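Local atomic coordinates of immunogenic protein MPT63/MPB63 (PDB entry 1LMI), a protein that is of unknown molecular function but is a major secreted, immunogenic beta-sandwich protein of Mycobacterium tuberculosis. Residues Q21-W26 / A56-V61; W48-T53 / G103-D108; S66-R71 / V117-G122. All coordinates share one frame; numbering follows the deposited sequence.

Interaction 1: residues Q21-W26 / A56-V61; sequences QVVLGW and AIRGSV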
ATOM      1  N   GLN A  21       9.974 -14.924   9.602  1.00 18.85           N
ATOM      2  CA  GLN A  21      11.379 -14.625   9.783  1.00 23.43           C
ATOM      3  C   GLN A  21      11.799 -13.482   8.868  1.00 18.46           C
ATOM      4  O   GLN A  21      12.865 -13.499   8.266  1.00 25.03           O
ATOM      5  CB  GLN A  21      12.261 -15.841   9.448  1.00 32.68           C
ATOM      6  CG  GLN A  21      13.254 -16.137  10.565  1.00 43.66           C
ATOM      7  CD  GLN A  21      12.508 -16.177  11.896  1.00 38.50           C
ATOM      8  OE1 GLN A  21      12.998 -15.658  12.888  1.00 24.60           O
ATOM      9  NE2 GLN A  21      11.331 -16.787  11.860  1.00 40.76           N
ATOM     10  N   VAL A  22      10.899 -12.506   8.761  1.00 16.90           N
ATOM     11  CA  VAL A  22      11.254 -11.363   7.913  1.00 15.29           C
ATOM     12  C   VAL A  22      11.027 -10.088   8.725  1.00 12.02           C
ATOM     13  O   VAL A  22      10.251 -10.066   9.680  1.00 15.10           O
ATOM     14  CB  VAL A  22      10.478 -11.219   6.594  1.00 14.76           C
ATOM     15  CG1 VAL A  22      10.875 -12.338   5.633  1.00 21.21           C
ATOM     16  CG2 VAL A  22       8.965 -11.201   6.759  1.00 17.83           C
ATOM     17  N   VAL A  23      11.740  -9.054   8.305  1.00 14.19           N
ATOM     18  CA  VAL A  23      11.516  -7.685   8.742  1.00  9.67           C
ATOM     19  C   VAL A  23      11.398  -6.848   7.474  1.00 14.04           C
ATOM     20  O   VAL A  23      12.209  -6.981   6.549  1.00 13.90           O
ATOM     21  CB  VAL A  23      12.657  -7.140   9.609  1.00 12.21           C
ATOM     22  CG1 VAL A  23      12.404  -5.697  10.034  1.00 14.69           C
ATOM     23  CG2 VAL A  23      12.864  -8.050  10.817  1.00 11.99           C
ATOM     24  N   LEU A  24      10.374  -6.003   7.435  1.00 12.77           N
ATOM     25  CA  LEU A  24      10.308  -5.193   6.213  1.00 13.01           C
ATOM     26  C   LEU A  24       9.929  -3.766   6.603  1.00 12.25           C
ATOM     27  O   LEU A  24       9.411  -3.466   7.677  1.00 14.64           O
ATOM     28  CB  LEU A  24       9.396  -5.834   5.186  1.00 18.57           C
ATOM     29  CG  LEU A  24       7.945  -6.098   5.543  1.00 22.92           C
ATOM     30  CD1 LEU A  24       7.168  -6.449   4.288  1.00 14.48           C
ATOM     31  CD2 LEU A  24       7.777  -7.217   6.568  1.00 40.52           C
ATOM     32  N   GLY A  25      10.275  -2.892   5.650  1.00 12.13           N
ATOM     33  CA  GLY A  25       9.920  -1.475   5.804  1.00  9.90           C
ATOM     34  C   GLY A  25       8.986  -1.123   4.676  1.00 13.47           C
ATOM     35  O   GLY A  25       9.265  -1.541   3.550  1.00 13.20           O
ATOM     36  N   TRP A  26       7.911  -0.411   4.929  1.00  9.15           N
ATOM     37  CA  TRP A  26       7.114   0.105   3.838  1.00  8.16           C
ATOM     38  C   TRP A  26       6.993   1.639   3.985  1.00  8.76           C
ATOM     39  O   TRP A  26       6.658   2.121   5.066  1.00 10.09           O
ATOM     40  CB  TRP A  26       5.706  -0.470   3.828  1.00 11.89           C
ATOM     41  CG  TRP A  26       5.419  -1.787   3.174  1.00 10.51           C
ATOM     42  CD1 TRP A  26       5.272  -3.003   3.794  1.00  9.82           C
ATOM     43  CD2 TRP A  26       5.229  -1.970   1.765  1.00 11.18           C
ATOM     44  NE1 TRP A  26       4.999  -3.947   2.790  1.00 11.69           N
ATOM     45  CE2 TRP A  26       4.974  -3.336   1.567  1.00 11.34           C
ATOM     46  CE3 TRP A  26       5.262  -1.102   0.659  1.00 12.91           C
ATOM     47  CZ2 TRP A  26       4.744  -3.879   0.303  1.00  9.51           C
ATOM     48  CZ3 TRP A  26       5.034  -1.653  -0.594  1.00 13.33           C
ATOM     49  CH2 TRP A  26       4.782  -3.012  -0.756  1.00 12.35           C
ATOM     50  N   ALA A  56      13.436  -4.720   2.016  1.00 11.82           N
ATOM     51  CA  ALA A  56      13.658  -6.047   2.618  1.00 10.21           C
ATOM     52  C   ALA A  56      14.742  -5.932   3.675  1.00 11.06           C
ATOM     53  O   ALA A  56      15.942  -6.021   3.416  1.00 13.26           O
ATOM     54  CB  ALA A  56      13.963  -6.999   1.498  1.00 10.28           C
ATOM     55  N   ILE A  57      14.367  -5.681   4.913  1.00 10.21           N
ATOM     56  CA  ILE A  57      15.365  -5.391   5.951  1.00 10.47           C
ATOM     57  C   ILE A  57      15.974  -6.692   6.456  1.00 14.28           C
ATOM     58  O   ILE A  57      17.187  -6.748   6.668  1.00 12.95           O
ATOM     59  CB  ILE A  57      14.702  -4.575   7.063  1.00 10.50           C
ATOM     60  CG1 ILE A  57      14.307  -3.174   6.559  1.00 12.74           C
ATOM     61  CG2 ILE A  57      15.555  -4.508   8.314  1.00 15.35           C
ATOM     62  CD1 ILE A  57      13.488  -2.346   7.540  1.00 14.02           C
ATOM     63  N   ARG A  58      15.127  -7.710   6.645  1.00 11.73           N
ATOM     64  CA  ARG A  58      15.612  -9.021   7.072  1.00 14.96           C
ATOM     65  C   ARG A  58      14.881 -10.069   6.224  1.00 16.85           C
ATOM     66  O   ARG A  58      13.646 -10.032   6.242  1.00 14.32           O
ATOM     67  CB  ARG A  58      15.393  -9.291   8.558  1.00 14.28           C
ATOM     68  CG  ARG A  58      15.867 -10.691   8.971  1.00 17.10           C
ATOM     69  CD  ARG A  58      15.533 -10.964  10.442  1.00 25.21           C
ATOM     70  NE  ARG A  58      16.182 -12.188  10.926  1.00 31.86           N
ATOM     71  CZ  ARG A  58      15.578 -13.227  11.481  1.00 33.94           C
ATOM     72  NH1 ARG A  58      14.257 -13.212  11.644  1.00 23.90           N
ATOM     73  NH2 ARG A  58      16.271 -14.297  11.891  1.00 26.67           N
ATOM     74  N   GLY A  59      15.642 -10.920   5.541  1.00 14.93           N
ATOM     75  CA  GLY A  59      15.095 -11.925   4.672  1.00 13.21           C
ATOM     76  C   GLY A  59      14.680 -11.404   3.307  1.00 18.79           C
ATOM     77  O   GLY A  59      14.673 -10.190   3.068  1.00 14.55           O
ATOM     78  N   SER A  60      14.334 -12.348   2.435  1.00 14.76           N
ATOM     79  CA  SER A  60      13.742 -12.074   1.147  1.00 15.15           C
ATOM     80  C   SER A  60      12.258 -11.754   1.368  1.00 18.03           C
ATOM     81  O   SER A  60      11.634 -12.476   2.132  1.00 21.19           O
ATOM     82  CB  SER A  60      13.864 -13.266   0.193  1.00 22.39           C
ATOM     83  OG  SER A  60      13.304 -14.430   0.787  1.00 42.92           O
ATOM     84  N   VAL A  61      11.772 -10.699   0.732  1.00 14.81           N
ATOM     85  CA  VAL A  61      10.394 -10.242   0.902  1.00 15.74           C
ATOM     86  C   VAL A  61       9.666 -10.233  -0.428  1.00 16.02           C
ATOM     87  O   VAL A  61      10.176  -9.742  -1.436  1.00 14.49           O
ATOM     88  CB  VAL A  61      10.430  -8.819   1.507  1.00 16.95           C
ATOM     89  CG1 VAL A  61       9.046  -8.214   1.615  1.00 22.03           C
ATOM     90  CG2 VAL A  61      11.146  -8.872   2.856  1.00 20.09           C
TER
HETATM   91  O   HOH W   1      11.855 -11.630  11.722  1.00 25.79           O

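Interaction 2: residues W48-T53 / G103-D108; sequences WEATAT and GKIYFD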
ATOM      1  N   TRP A  48      -7.376   7.042  -7.925  1.00 11.05           N
ATOM      2  CA  TRP A  48      -6.369   7.656  -7.056  1.00 10.64           C
ATOM      3  C   TRP A  48      -5.117   6.786  -7.112  1.00 12.88           C
ATOM      4  O   TRP A  48      -5.109   5.621  -7.531  1.00 10.74           O
ATOM      5  CB  TRP A  48      -6.855   7.777  -5.607  1.00 11.44           C
ATOM      6  CG  TRP A  48      -7.667   9.030  -5.427  1.00 10.52           C
ATOM      7  CD1 TRP A  48      -8.769   9.378  -6.168  1.00 12.81           C
ATOM      8  CD2 TRP A  48      -7.424  10.064  -4.478  1.00  9.87           C
ATOM      9  NE1 TRP A  48      -9.243  10.595  -5.707  1.00 14.67           N
ATOM     10  CE2 TRP A  48      -8.432  11.029  -4.676  1.00 11.15           C
ATOM     11  CE3 TRP A  48      -6.467  10.284  -3.455  1.00 10.96           C
ATOM     12  CZ2 TRP A  48      -8.518  12.185  -3.923  1.00 12.25           C
ATOM     13  CZ3 TRP A  48      -6.563  11.433  -2.716  1.00 10.26           C
ATOM     14  CH2 TRP A  48      -7.575  12.376  -2.940  1.00 13.34           C
ATOM     15  N   GLU A  49      -3.999   7.371  -6.689  1.00 10.92           N
ATOM     16  CA  GLU A  49      -2.740   6.665  -6.643  1.00 11.85           C
ATOM     17  C   GLU A  49      -2.002   6.990  -5.329  1.00 10.00           C
ATOM     18  O   GLU A  49      -2.296   7.967  -4.656  1.00 10.03           O
ATOM     19  CB  GLU A  49      -1.838   7.011  -7.828  1.00 11.53           C
ATOM     20  CG  GLU A  49      -1.442   8.491  -7.881  1.00 13.40           C
ATOM     21  CD  GLU A  49      -0.443   8.807  -8.961  1.00 13.98           C
ATOM     22  OE1 GLU A  49      -0.807   8.787 -10.169  1.00 18.74           O
ATOM     23  OE2 GLU A  49       0.728   9.066  -8.661  1.00 14.54           O
ATOM     24  N   ALA A  50      -1.045   6.109  -5.012  1.00  8.77           N
ATOM     25  CA  ALA A  50      -0.032   6.451  -4.023  1.00  9.70           C
ATOM     26  C   ALA A  50       1.284   5.840  -4.551  1.00 10.63           C
ATOM     27  O   ALA A  50       1.314   4.976  -5.434  1.00  9.38           O
ATOM     28  CB  ALA A  50      -0.336   5.998  -2.616  1.00 10.65           C
ATOM     29  N   THR A  51       2.403   6.304  -4.013  1.00 10.28           N
ATOM     30  CA  THR A  51       3.711   5.744  -4.312  1.00  9.79           C
ATOM     31  C   THR A  51       4.222   4.970  -3.104  1.00  9.96           C
ATOM     32  O   THR A  51       4.369   5.512  -2.004  1.00 11.56           O
ATOM     33  CB  THR A  51       4.707   6.844  -4.671  1.00 12.54           C
ATOM     34  OG1 THR A  51       4.242   7.520  -5.863  1.00 12.73           O
ATOM     35  CG2 THR A  51       6.078   6.243  -4.940  1.00 15.59           C
ATOM     36  N   ALA A  52       4.449   3.678  -3.297  1.00  9.73           N
ATOM     37  CA  ALA A  52       4.812   2.764  -2.219  1.00 10.02           C
ATOM     38  C   ALA A  52       6.171   2.126  -2.506  1.00 11.45           C
ATOM     39  O   ALA A  52       6.466   1.827  -3.669  1.00 12.12           O
ATOM     40  CB  ALA A  52       3.779   1.679  -2.051  1.00 11.50           C
ATOM     41  N   THR A  53       6.932   1.981  -1.443  1.00  8.87           N
ATOM     42  CA  THR A  53       8.272   1.389  -1.501  1.00 12.14           C
ATOM     43  C   THR A  53       8.419   0.346  -0.391  1.00  9.21           C
ATOM     44  O   THR A  53       8.149   0.649   0.780  1.00 10.69           O
ATOM     45  CB  THR A  53       9.368   2.449  -1.320  1.00 10.70           C
ATOM     46  OG1 THR A  53       9.168   3.523  -2.267  1.00 13.31           O
ATOM     47  CG2 THR A  53      10.753   1.867  -1.611  1.00 12.20           C
ATOM     48  N   GLY A 103       6.989   1.753  -6.595  1.00 10.36           N
ATOM     49  CA  GLY A 103       6.113   1.981  -7.757  1.00 11.78           C
ATOM     50  C   GLY A 103       4.777   2.497  -7.269  1.00  9.21           C
ATOM     51  O   GLY A 103       4.549   2.774  -6.091  1.00 11.90           O
ATOM     52  N   LYS A 104       3.845   2.626  -8.219  1.00 11.01           N
ATOM     53  CA  LYS A 104       2.512   3.068  -7.845  1.00 10.82           C
ATOM     54  C   LYS A 104       1.550   1.956  -7.460  1.00 11.45           C
ATOM     55  O   LYS A 104       1.658   0.808  -7.877  1.00 11.50           O
ATOM     56  CB  LYS A 104       1.886   3.801  -9.054  1.00 12.71           C
ATOM     57  CG  LYS A 104       2.768   4.933  -9.567  1.00 16.67           C
ATOM     58  CD  LYS A 104       2.873   6.046  -8.552  1.00 25.39           C
ATOM     59  CE  LYS A 104       2.955   7.439  -9.139  1.00 39.13           C
ATOM     60  NZ  LYS A 104       3.891   7.595 -10.275  1.00 42.99           N
ATOM     61  N   ILE A 105       0.562   2.362  -6.662  1.00 11.42           N
ATOM     62  CA  ILE A 105      -0.599   1.514  -6.358  1.00  9.20           C
ATOM     63  C   ILE A 105      -1.811   2.393  -6.638  1.00 11.63           C
ATOM     64  O   ILE A 105      -1.724   3.620  -6.497  1.00 13.27           O
ATOM     65  CB  ILE A 105      -0.587   1.009  -4.907  1.00 10.92           C
ATOM     66  CG1 ILE A 105      -0.372   2.124  -3.875  1.00  9.88           C
ATOM     67  CG2 ILE A 105       0.451  -0.108  -4.692  1.00 12.19           C
ATOM     68  CD1 ILE A 105      -0.523   1.674  -2.435  1.00 10.15           C
ATOM     69  N   TYR A 106      -2.914   1.815  -7.065  1.00 11.99           N
ATOM     70  CA  TYR A 106      -4.105   2.572  -7.434  1.00 10.61           C
ATOM     71  C   TYR A 106      -5.350   2.181  -6.653  1.00 10.87           C
ATOM     72  O   TYR A 106      -5.419   1.081  -6.117  1.00 11.67           O
ATOM     73  CB  TYR A 106      -4.340   2.353  -8.941  1.00 11.75           C
ATOM     74  CG  TYR A 106      -3.197   2.915  -9.773  1.00 11.57           C
ATOM     75  CD1 TYR A 106      -3.147   4.273 -10.012  1.00 11.11           C
ATOM     76  CD2 TYR A 106      -2.190   2.109 -10.289  1.00 13.73           C
ATOM     77  CE1 TYR A 106      -2.128   4.830 -10.766  1.00 13.42           C
ATOM     78  CE2 TYR A 106      -1.159   2.657 -11.041  1.00 14.32           C
ATOM     79  CZ  TYR A 106      -1.141   4.016 -11.272  1.00 14.46           C
ATOM     80  OH  TYR A 106      -0.099   4.549 -12.011  1.00 15.65           O
ATOM     81  N   PHE A 107      -6.332   3.084  -6.621  1.00  8.58           N
ATOM     82  CA  PHE A 107      -7.598   2.888  -5.910  1.00  9.76           C
ATOM     83  C   PHE A 107      -8.756   3.456  -6.746  1.00 11.48           C
ATOM     84  O   PHE A 107      -8.533   4.429  -7.482  1.00 13.12           O
ATOM     85  CB  PHE A 107      -7.579   3.577  -4.543  1.00 10.46           C
ATOM     86  CG  PHE A 107      -6.354   3.280  -3.700  1.00 10.45           C
ATOM     87  CD1 PHE A 107      -6.289   2.175  -2.884  1.00  9.05           C
ATOM     88  CD2 PHE A 107      -5.272   4.148  -3.759  1.00 11.37           C
ATOM     89  CE1 PHE A 107      -5.158   1.930  -2.150  1.00 11.47           C
ATOM     90  CE2 PHE A 107      -4.118   3.891  -3.014  1.00 12.65           C
ATOM     91  CZ  PHE A 107      -4.054   2.777  -2.206  1.00 10.51           C
ATOM     92  N   ASP A 108      -9.955   2.919  -6.649  1.00 10.53           N
ATOM     93  CA  ASP A 108     -11.111   3.501  -7.351  1.00 13.90           C
ATOM     94  C   ASP A 108     -11.956   4.241  -6.335  1.00 13.07           C
ATOM     95  O   ASP A 108     -12.683   3.647  -5.541  1.00 14.53           O
ATOM     96  CB  ASP A 108     -11.908   2.371  -8.013  1.00 19.77           C
ATOM     97  CG  ASP A 108     -13.060   2.848  -8.867  1.00 29.41           C
ATOM     98  OD1 ASP A 108     -13.204   4.088  -8.994  1.00 15.80           O
ATOM     99  OD2 ASP A 108     -13.792   1.969  -9.391  1.00 22.28           O
TER
HETATM  100  O   HOH W   2       2.414  10.684 -10.386  1.00 26.07           O
HETATM  101  O   HOH W   3       0.643   7.116 -12.279  1.00 34.79           O

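Interaction 3: residues S66-R71 / V117-G122; sequences SQFNAR and VAMNNG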
ATOM      1  N   SER A  66      -1.694  -6.634  -2.457  1.00 11.88           N
ATOM      2  CA  SER A  66      -3.123  -6.734  -2.329  1.00 11.20           C
ATOM      3  C   SER A  66      -3.627  -6.346  -0.940  1.00 11.21           C
ATOM      4  O   SER A  66      -4.837  -6.159  -0.764  1.00 12.82           O
ATOM      5  CB  SER A  66      -3.604  -8.152  -2.664  1.00 16.21           C
ATOM      6  OG  SER A  66      -2.953  -9.115  -1.846  1.00 19.90           O
ATOM      7  N   GLN A  67      -2.775  -6.162   0.063  1.00  9.61           N
ATOM      8  CA  GLN A  67      -3.144  -5.759   1.414  1.00  9.07           C
ATOM      9  C   GLN A  67      -3.407  -4.263   1.527  1.00  8.70           C
ATOM     10  O   GLN A  67      -3.909  -3.840   2.569  1.00 10.19           O
ATOM     11  CB  GLN A  67      -2.056  -6.159   2.442  1.00  9.45           C
ATOM     12  CG  GLN A  67      -1.891  -7.663   2.608  1.00 13.35           C
ATOM     13  CD  GLN A  67      -0.962  -7.991   3.763  1.00 17.21           C
ATOM     14  OE1 GLN A  67      -0.284  -7.129   4.305  1.00 21.97           O
ATOM     15  NE2 GLN A  67      -0.975  -9.269   4.147  1.00 16.75           N
ATOM     16  N   PHE A  68      -3.093  -3.486   0.479  1.00  9.56           N
ATOM     17  CA  PHE A  68      -3.257  -2.035   0.572  1.00  8.81           C
ATOM     18  C   PHE A  68      -4.698  -1.577   0.377  1.00 10.74           C
ATOM     19  O   PHE A  68      -5.551  -2.187  -0.309  1.00 10.35           O
ATOM     20  CB  PHE A  68      -2.416  -1.308  -0.472  1.00 10.84           C
ATOM     21  CG  PHE A  68      -0.953  -1.106  -0.131  1.00 10.37           C
ATOM     22  CD1 PHE A  68      -0.611  -0.362   0.971  1.00 10.10           C
ATOM     23  CD2 PHE A  68       0.030  -1.634  -0.931  1.00 13.37           C
ATOM     24  CE1 PHE A  68       0.726  -0.165   1.277  1.00 13.79           C
ATOM     25  CE2 PHE A  68       1.366  -1.452  -0.632  1.00 12.52           C
ATOM     26  CZ  PHE A  68       1.707  -0.717   0.479  1.00 13.84           C
ATOM     27  N   ASN A  69      -4.993  -0.434   1.009  1.00  8.10           N
ATOM     28  CA  ASN A  69      -6.286   0.206   1.031  1.00 11.02           C
ATOM     29  C   ASN A  69      -6.090   1.719   1.241  1.00 11.85           C
ATOM     30  O   ASN A  69      -5.117   2.107   1.919  1.00 10.07           O
ATOM     31  CB  ASN A  69      -7.193  -0.288   2.165  1.00 11.51           C
ATOM     32  CG  ASN A  69      -7.421  -1.789   2.179  1.00 11.39           C
ATOM     33  OD1 ASN A  69      -8.382  -2.212   1.529  1.00 11.54           O
ATOM     34  ND2 ASN A  69      -6.540  -2.545   2.839  1.00  9.79           N
ATOM     35  N   ALA A  70      -6.995   2.493   0.658  1.00 10.08           N
ATOM     36  CA  ALA A  70      -7.070   3.935   0.891  1.00  8.02           C
ATOM     37  C   ALA A  70      -8.310   4.214   1.710  1.00 12.53           C
ATOM     38  O   ALA A  70      -9.366   3.629   1.463  1.00 13.71           O
ATOM     39  CB  ALA A  70      -7.011   4.686  -0.421  1.00  9.35           C
ATOM     40  N   ARG A  71      -8.184   5.081   2.722  1.00 10.87           N
ATOM     41  CA  ARG A  71      -9.324   5.323   3.597  1.00 11.87           C
ATOM     42  C   ARG A  71      -9.529   6.805   3.851  1.00 10.70           C
ATOM     43  O   ARG A  71      -8.614   7.610   3.686  1.00 11.30           O
ATOM     44  CB  ARG A  71      -9.135   4.631   4.947  1.00 13.02           C
ATOM     45  CG  ARG A  71      -8.935   3.122   4.835  1.00 12.77           C
ATOM     46  CD  ARG A  71      -8.809   2.571   6.269  1.00 14.68           C
ATOM     47  NE  ARG A  71      -8.768   1.110   6.186  1.00 15.51           N
ATOM     48  CZ  ARG A  71      -8.332   0.341   7.172  1.00 12.97           C
ATOM     49  NH1 ARG A  71      -7.915   0.868   8.305  1.00 13.95           N
ATOM     50  NH2 ARG A  71      -8.328  -0.985   7.018  1.00 14.29           N
ATOM     51  N   VAL A 117      -3.578   5.679   4.048  1.00 10.01           N
ATOM     52  CA  VAL A 117      -3.402   4.376   3.427  1.00  8.55           C
ATOM     53  C   VAL A 117      -3.211   3.348   4.543  1.00 10.41           C
ATOM     54  O   VAL A 117      -2.555   3.609   5.544  1.00 10.46           O
ATOM     55  CB  VAL A 117      -2.221   4.349   2.439  1.00 10.04           C
ATOM     56  CG1 VAL A 117      -1.882   2.940   1.968  1.00 11.24           C
ATOM     57  CG2 VAL A 117      -2.571   5.204   1.237  1.00  9.88           C
ATOM     58  N   ALA A 118      -3.818   2.168   4.411  1.00 12.72           N
ATOM     59  CA  ALA A 118      -3.663   1.149   5.465  1.00 11.14           C
ATOM     60  C   ALA A 118      -3.338  -0.198   4.819  1.00 12.23           C
ATOM     61  O   ALA A 118      -3.934  -0.499   3.758  1.00 12.89           O
ATOM     62  CB  ALA A 118      -4.931   1.022   6.286  1.00 11.36           C
ATOM     63  N   MET A 119      -2.458  -0.985   5.416  1.00  8.44           N
ATOM     64  CA  MET A 119      -2.248  -2.358   4.965  1.00  9.10           C
ATOM     65  C   MET A 119      -2.992  -3.274   5.946  1.00 11.13           C
ATOM     66  O   MET A 119      -2.721  -3.188   7.144  1.00 11.56           O
ATOM     67  CB  MET A 119      -0.773  -2.802   4.906  1.00 13.81           C
ATOM     68  CG  MET A 119       0.050  -2.178   3.791  1.00 17.34           C
ATOM     69  SD  MET A 119       1.742  -2.905   3.667  1.00 20.05           S
ATOM     70  CE  MET A 119       1.731  -3.705   5.272  1.00 45.87           C
ATOM     71  N   ASN A 120      -3.880  -4.130   5.430  1.00 10.47           N
ATOM     72  CA  ASN A 120      -4.650  -5.080   6.232  1.00  9.90           C
ATOM     73  C   ASN A 120      -4.532  -6.461   5.594  1.00 10.93           C
ATOM     74  O   ASN A 120      -4.642  -6.574   4.382  1.00 12.67           O
ATOM     75  CB  ASN A 120      -6.084  -4.584   6.292  1.00 12.93           C
ATOM     76  CG  ASN A 120      -7.104  -5.424   7.065  1.00 13.20           C
ATOM     77  OD1 ASN A 120      -7.675  -4.937   8.063  1.00 17.77           O
ATOM     78  ND2 ASN A 120      -7.337  -6.617   6.571  1.00 14.11           N
ATOM     79  N   ASN A 121      -4.307  -7.464   6.471  1.00 11.15           N
ATOM     80  CA  ASN A 121      -4.000  -8.790   5.939  1.00 12.76           C
ATOM     81  C   ASN A 121      -5.246  -9.696   5.994  1.00 12.08           C
ATOM     82  O   ASN A 121      -4.990 -10.902   5.883  1.00 16.33           O
ATOM     83  CB  ASN A 121      -2.853  -9.471   6.703  1.00 13.86           C
ATOM     84  CG  ASN A 121      -3.214  -9.665   8.169  1.00 10.93           C
ATOM     85  OD1 ASN A 121      -4.280  -9.383   8.686  1.00 12.18           O
ATOM     86  ND2 ASN A 121      -2.200 -10.204   8.892  1.00 19.40           N
ATOM     87  N   GLY A 122      -6.436  -9.174   6.130  1.00 14.23           N
ATOM     88  CA  GLY A 122      -7.669  -9.988   6.233  1.00 13.21           C
ATOM     89  C   GLY A 122      -7.992 -10.322   7.676  1.00 20.30           C
ATOM     90  O   GLY A 122      -9.155 -10.606   7.980  1.00 22.94           O
TER

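Interaction 1: residues Q21-W26 / A56-V61
Val23 faces both Ile57 and Arg58 across an antiparallel strand pairing, giving a classic beta bulge in which the register slips by one residue between the pairs Val23-Arg58 and Leu24-Ala56. The bulge illustrates how a strand of a beta-sandwich can leave its sheet: strand 46-56 ends here and the chain turns a corner at Ile57. Val23 O holds the turn by accepting two N-H groups, one from Arg58 N at 3.0 Å and a weak one from Ile57 N. In return, Val23 N donates to Arg58 O at 3.0 Å, and Val22 CA adds a CA-H...O contact of 3.2 Å to that same Arg58 O.

Val23 and Arg58 share one face; Leu24 and Ala56 share the other. Beside Arg58, the branches of Val23 go separate ways: CG2 meets Arg58 CB at 3.6 Å, while CG1 reaches Ile57 CG2 at 3.8 Å. Leu24 CD1 packs on Val61 CG1 at 3.7 Å, and Val61 leans in turn on Val54 of strand 46-56.

Further out, Arg58 has CG anti to its backbone N (chi1 178°), and from CG to NE its chain is extended, lying alongside Gln21. The guanidinium and the Gln21 amide stand nearly perpendicular. Arg58 NH1 donates almost straight (176°) to Gln21 OE1 at 3.0 Å; OE1 lies in the guanidinium plane, whereas NH1 stands 37° out of the amide carbonyl plane. Arg58 NH1 also donates to a water at 2.9 Å, and that water donates weakly to Val22 O.

Interaction 2: residues W48-T53 / G103-D108
Ala50 CB touches two larger side chains of the facing strand, 4.1 Å from Ile105 CG1 and 4.3 Å from Phe107 CE2, on the interior face of an antiparallel strand pair in the beta-sandwich. With CG1 between its backbone N and carbonyl carbon (chi1 50°), Ile105 sets that branch against Ala50 CB. Ala52 CB extends the row to Ile105 CD1. The other sheet packs on this face: Phe68 touches Ala52 and Ile105, and Ala70 touches Phe107.

Between the faces run six backbone hydrogen bonds, two at each of the pairs Trp48-Phe107, Ala50-Ile105 and Ala52-Gly103. The two at Ala52-Gly103 are nearly collinear with their carbonyls, whereas Phe107 N approaches Trp48 O from 40° out of the carbonyl plane.

The face of Glu49, Thr51, Lys104 and Tyr106 mixes aliphatic and polar contacts. The bend at chi2 (-67°) places Lys104 CD 3.4 Å from Thr51 OG1. Trp48 O sits at the edge of the Tyr106 ring, 3.4 Å from CD1, and Glu49 CB approaches Tyr106 CE1 at 3.7 Å. Glu49 OE1 is hydrogen-bonded to Ser34 OG, and Tyr106 OH to Pro87 O. One water ties these two polar ends together, donating to Glu49 OE1 at 3.1 Å and, in the plane of the tyrosine ring, to Tyr106 OH at 2.7 Å.

Interaction 3: residues S66-R71 / V117-G122
Asn69 and Ala118 form the hydrogen-bonded pair at the middle of an antiparallel join between strands 68-71 and 116-120, in the five-stranded sheet of the sandwich. Backbone bonds come first: Ala118 N donates to Asn69 O at 2.8 Å and Asn120 N to Gln67 O at 2.9 Å. Asn69 ND2 adds a weak bond to Ala118 O, while Asn69 OD1 accepts from Asn77 ND2 and Arg79 NH1.

The nonpolar contacts gather on the interior face. The Met119 chain runs beside the Phe68 ring in the same direction, with Met119 CG 3.3 Å from Phe68 CE1. Met119 SD stands 4.2 Å from the centroid of the Phe68 ring and 32° off its normal, an oblique Met-aromatic contact. Val117 CG1 approaches Phe68 CD1 at 3.7 Å, and Trp26 meets the Phe68 ring edge-to-face. At the strand end, the Gln67 side chain runs beside Asn121, its NE2 touching Asn121 CB at 3.2 Å.

Charge and methyl meet on the other face. Arg71 extends its guanidinium across the strand, where NH2 makes a salt bridge to Asp125 OD1 and NE a hydrogen bond to Asn77 OD1. Ala118 CB lies against one face of this plane, 3.5 Å from it and over the centre of the guanidinium.

How the interactions relate
Taken together, the three contacts sample both sheets of the sandwich and the core between them. Interactions 1 and 2 share the four-stranded sheet, in which strands 22-33 and 46-56 are neighbours, though their centres lie about 21 Å apart. Interaction 3 belongs to the opposing sheet; its centre is about 11 Å from that of interaction 2. There the sheets pack together, with Phe107 CE1 3.4 Å from Ala70 N and Ile105 CD1 3.6 Å from Phe68 CG. Trp26, at the inner end of interaction 1, connects all three: its CZ3 is 3.8 Å from Ala52 CB and its NE1 3.5 Å from Met119 SD.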